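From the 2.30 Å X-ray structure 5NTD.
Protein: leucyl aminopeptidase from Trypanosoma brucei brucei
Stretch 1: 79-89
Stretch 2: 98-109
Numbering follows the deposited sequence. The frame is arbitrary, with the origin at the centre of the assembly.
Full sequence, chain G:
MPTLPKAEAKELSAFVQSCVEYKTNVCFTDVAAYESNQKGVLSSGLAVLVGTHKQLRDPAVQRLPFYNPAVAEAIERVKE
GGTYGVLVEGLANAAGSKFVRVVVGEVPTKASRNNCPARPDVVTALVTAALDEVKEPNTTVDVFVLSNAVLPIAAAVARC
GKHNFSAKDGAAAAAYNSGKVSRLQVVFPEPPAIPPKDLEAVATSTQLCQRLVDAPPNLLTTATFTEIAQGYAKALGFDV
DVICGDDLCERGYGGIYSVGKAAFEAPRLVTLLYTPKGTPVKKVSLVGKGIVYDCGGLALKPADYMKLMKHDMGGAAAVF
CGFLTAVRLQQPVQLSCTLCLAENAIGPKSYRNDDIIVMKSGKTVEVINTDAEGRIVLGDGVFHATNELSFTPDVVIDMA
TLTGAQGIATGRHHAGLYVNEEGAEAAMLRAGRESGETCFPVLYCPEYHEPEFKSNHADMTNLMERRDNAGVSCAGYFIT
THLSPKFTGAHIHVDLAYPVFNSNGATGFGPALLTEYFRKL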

# COMPACT_ATOMS: atom_id res chain seq x y z
N LYS G 79 12.41 -33.97 26.24
CA LYS G 79 13.26 -33.20 25.32
C LYS G 79 13.64 -31.85 25.96
O LYS G 79 12.88 -31.28 26.73
CB LYS G 79 12.56 -33.02 23.96
CG LYS G 79 12.41 -34.32 23.16
CD LYS G 79 11.74 -34.09 21.79
CE LYS G 79 10.25 -33.75 21.87
NZ LYS G 79 9.40 -34.86 21.34
N GLU G 80 14.82 -31.36 25.63
CA GLU G 80 15.28 -30.03 26.07
C GLU G 80 14.29 -28.94 25.63
O GLU G 80 13.83 -28.93 24.52
CB GLU G 80 16.65 -29.70 25.50
CG GLU G 80 17.19 -28.37 25.97
CD GLU G 80 18.57 -28.04 25.40
OE1 GLU G 80 18.59 -26.93 24.99
OE2 GLU G 80 19.59 -28.81 25.31
N GLY G 81 13.88 -28.13 26.58
CA GLY G 81 12.81 -27.16 26.36
C GLY G 81 11.40 -27.71 26.28
O GLY G 81 10.44 -26.98 26.07
N GLY G 82 11.27 -29.01 26.48
CA GLY G 82 9.95 -29.69 26.45
C GLY G 82 9.52 -30.28 27.79
O GLY G 82 10.24 -30.22 28.80
N THR G 83 8.31 -30.82 27.80
CA THR G 83 7.75 -31.49 28.95
C THR G 83 7.43 -32.95 28.65
O THR G 83 7.32 -33.35 27.49
CB THR G 83 6.48 -30.81 29.49
OG1 THR G 83 5.46 -30.86 28.51
CG2 THR G 83 6.73 -29.39 29.89
N TYR G 84 7.26 -33.72 29.72
CA TYR G 84 6.90 -35.15 29.65
C TYR G 84 6.21 -35.53 30.93
O TYR G 84 6.74 -35.34 32.02
CB TYR G 84 8.10 -36.04 29.43
CG TYR G 84 7.75 -37.38 28.83
CD1 TYR G 84 7.41 -38.49 29.63
CD2 TYR G 84 7.79 -37.58 27.44
CE1 TYR G 84 7.12 -39.73 29.07
CE2 TYR G 84 7.50 -38.82 26.88
CZ TYR G 84 7.18 -39.90 27.69
OH TYR G 84 6.86 -41.10 27.10
N GLY G 85 5.02 -36.06 30.79
CA GLY G 85 4.14 -36.38 31.92
C GLY G 85 3.96 -37.89 32.10
O GLY G 85 3.86 -38.67 31.14
N VAL G 86 3.94 -38.28 33.36
CA VAL G 86 3.68 -39.69 33.76
C VAL G 86 2.74 -39.77 34.96
O VAL G 86 2.74 -38.89 35.84
CB VAL G 86 4.94 -40.48 34.13
CG1 VAL G 86 5.81 -40.68 32.92
CG2 VAL G 86 5.69 -39.78 35.24
N LEU G 87 1.92 -40.81 34.93
CA LEU G 87 1.00 -41.08 36.07
C LEU G 87 1.72 -41.88 37.13
O LEU G 87 2.49 -42.78 36.82
CB LEU G 87 -0.25 -41.86 35.63
CG LEU G 87 -1.26 -41.09 34.78
CD1 LEU G 87 -2.37 -42.06 34.44
CD2 LEU G 87 -1.84 -39.88 35.50
N VAL G 88 1.44 -41.54 38.36
CA VAL G 88 1.91 -42.32 39.50
C VAL G 88 0.69 -42.69 40.36
O VAL G 88 0.00 -41.84 40.91
CB VAL G 88 2.91 -41.55 40.37
CG1 VAL G 88 3.45 -42.44 41.48
CG2 VAL G 88 4.09 -41.06 39.53
N GLU G 89 0.43 -43.98 40.42
CA GLU G 89 -0.73 -44.53 41.17
C GLU G 89 -0.48 -44.58 42.68
O GLU G 89 0.63 -44.93 43.13
CB GLU G 89 -1.09 -45.93 40.68
CG GLU G 89 -2.56 -46.28 40.90
CD GLU G 89 -2.94 -47.61 40.29
OE1 GLU G 89 -2.06 -48.27 39.66
OE2 GLU G 89 -4.11 -48.01 40.44
N LYS G 98 -6.72 -40.64 42.46
CA LYS G 98 -6.26 -42.04 42.32
C LYS G 98 -4.85 -42.05 41.75
O LYS G 98 -3.92 -42.79 42.17
CB LYS G 98 -7.24 -42.77 41.37
N PHE G 99 -4.68 -41.18 40.77
CA PHE G 99 -3.37 -40.97 40.16
C PHE G 99 -2.91 -39.55 40.35
O PHE G 99 -3.71 -38.61 40.41
CB PHE G 99 -3.45 -41.23 38.71
CG PHE G 99 -3.87 -42.60 38.38
CD1 PHE G 99 -5.22 -42.92 38.30
CD2 PHE G 99 -2.93 -43.55 38.04
CE1 PHE G 99 -5.62 -44.19 37.91
CE2 PHE G 99 -3.31 -44.84 37.65
CZ PHE G 99 -4.66 -45.15 37.58
N VAL G 100 -1.60 -39.41 40.50
CA VAL G 100 -0.95 -38.10 40.47
C VAL G 100 -0.18 -38.02 39.16
O VAL G 100 0.54 -38.97 38.77
CB VAL G 100 0.05 -37.90 41.61
CG1 VAL G 100 0.90 -36.67 41.34
CG2 VAL G 100 -0.69 -37.74 42.91
N ARG G 101 -0.39 -36.93 38.46
CA ARG G 101 0.34 -36.69 37.20
C ARG G 101 1.58 -35.91 37.58
O ARG G 101 1.48 -34.88 38.23
CB ARG G 101 -0.50 -35.92 36.19
CG ARG G 101 0.15 -35.73 34.84
CD ARG G 101 0.36 -37.04 34.08
NE ARG G 101 0.47 -36.86 32.64
CZ ARG G 101 0.60 -37.84 31.75
NH1 ARG G 101 0.69 -39.10 32.11
NH2 ARG G 101 0.67 -37.54 30.46
N VAL G 102 2.72 -36.40 37.13
CA VAL G 102 4.00 -35.73 37.34
C VAL G 102 4.54 -35.28 36.00
O VAL G 102 4.76 -36.11 35.13
CB VAL G 102 5.06 -36.65 38.00
CG1 VAL G 102 6.39 -35.92 38.15
CG2 VAL G 102 4.58 -37.09 39.36
N VAL G 103 4.72 -33.97 35.86
CA VAL G 103 5.20 -33.39 34.59
C VAL G 103 6.60 -32.90 34.77
O VAL G 103 6.86 -32.02 35.57
CB VAL G 103 4.34 -32.21 34.10
CG1 VAL G 103 4.86 -31.68 32.77
CG2 VAL G 103 2.89 -32.66 33.93
N VAL G 104 7.49 -33.52 34.03
CA VAL G 104 8.92 -33.16 34.06
C VAL G 104 9.18 -32.16 32.91
O VAL G 104 8.69 -32.36 31.80
CB VAL G 104 9.82 -34.38 33.87
CG1 VAL G 104 11.27 -33.98 33.81
CG2 VAL G 104 9.60 -35.37 34.99
N GLY G 105 9.98 -31.13 33.20
CA GLY G 105 10.41 -30.16 32.20
C GLY G 105 11.88 -29.89 32.26
O GLY G 105 12.42 -29.65 33.32
N GLU G 106 12.53 -29.97 31.10
CA GLU G 106 13.98 -29.79 31.00
C GLU G 106 14.31 -28.36 30.54
O GLU G 106 13.99 -27.95 29.43
CB GLU G 106 14.65 -30.83 30.07
CG GLU G 106 16.18 -30.79 30.09
CD GLU G 106 16.82 -31.77 29.12
OE1 GLU G 106 16.41 -32.94 29.09
OE2 GLU G 106 17.75 -31.35 28.36
N VAL G 107 15.04 -27.67 31.39
CA VAL G 107 15.56 -26.32 31.12
C VAL G 107 16.93 -26.41 30.42
O VAL G 107 17.82 -27.10 30.90
CB VAL G 107 15.74 -25.51 32.41
CG1 VAL G 107 16.16 -24.08 32.11
CG2 VAL G 107 14.45 -25.53 33.21
N PRO G 108 17.12 -25.71 29.29
CA PRO G 108 18.46 -25.67 28.71
C PRO G 108 19.49 -24.99 29.61
O PRO G 108 19.16 -24.17 30.46
CB PRO G 108 18.28 -24.87 27.43
CG PRO G 108 17.13 -24.00 27.71
CD PRO G 108 16.21 -24.82 28.57
N THR G 109 20.74 -25.37 29.42
CA THR G 109 21.84 -24.67 30.10
C THR G 109 22.45 -23.61 29.18
O THR G 109 23.10 -22.71 29.67
CB THR G 109 23.02 -25.58 30.56
OG1 THR G 109 23.48 -26.35 29.46
CG2 THR G 109 22.64 -26.47 31.71
O HOH W 1 20.98 -26.14 26.76

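Residues 83-89 form a strand that runs antiparallel to the strand beginning at Phe99, with an angle of 158° between their directions. Three hydrogen-bonded pairs, Tyr84 with Val104, Val86 with Val102 and Val88 with Val100, each exchange two backbone bonds. In the central pair, Val86 N lies 2.9 Å from Val102 O and Val102 N 2.8 Å from Val86 O, both nearly straight. Between these pairs the CA atoms draw closer, and CA-H groups face carbonyls, as where Gly85 CA sits 3.3 Å from Val102 O. Beyond the strand, a type II turn from Lys79 to Gly82, closed by Gly82 N to Lys79 O (2.8 Å), also bonds to the neighbouring chain segment: Gly81 N donates to Glu106 O (2.9 Å) and Glu106 N to Gly82 O (3.3 Å). Gly81 takes a positive phi, which favours glycine.

The side chains of Tyr84, Val86, Val88, Val100, Val102 and Val104 share one face of the sheet. Here the branched valines make van der Waals contact, with Val88 CG2 4.0 Å from Val102 CG2, while the end of Tyr84 leads away from the partner strand.

On the other face, Leu87 CD2 packs 3.8 Å from Phe99 CB, and the aliphatic Glu89 CG rests 3.6 Å from Phe99 CE2. The end of Arg101 comes nearer to the first strand and lays one face of its guanidinium over Gly85 O and Val86 N. Its NH1 is 3.3 Å from Gly85 O, but the angle is too poor for a hydrogen bond; the group is satisfied elsewhere in the structure. Gly85 leaves room for this arginine, since an ideal CB there would fall 2.7 Å from Arg101 NE.

Near the turn, the like-charged Glu80 OE2 and Glu106 OE2 are 4.4 Å apart, and a water weakly links Glu80 OE1 (3.1 Å) to Thr109 N (2.8 Å).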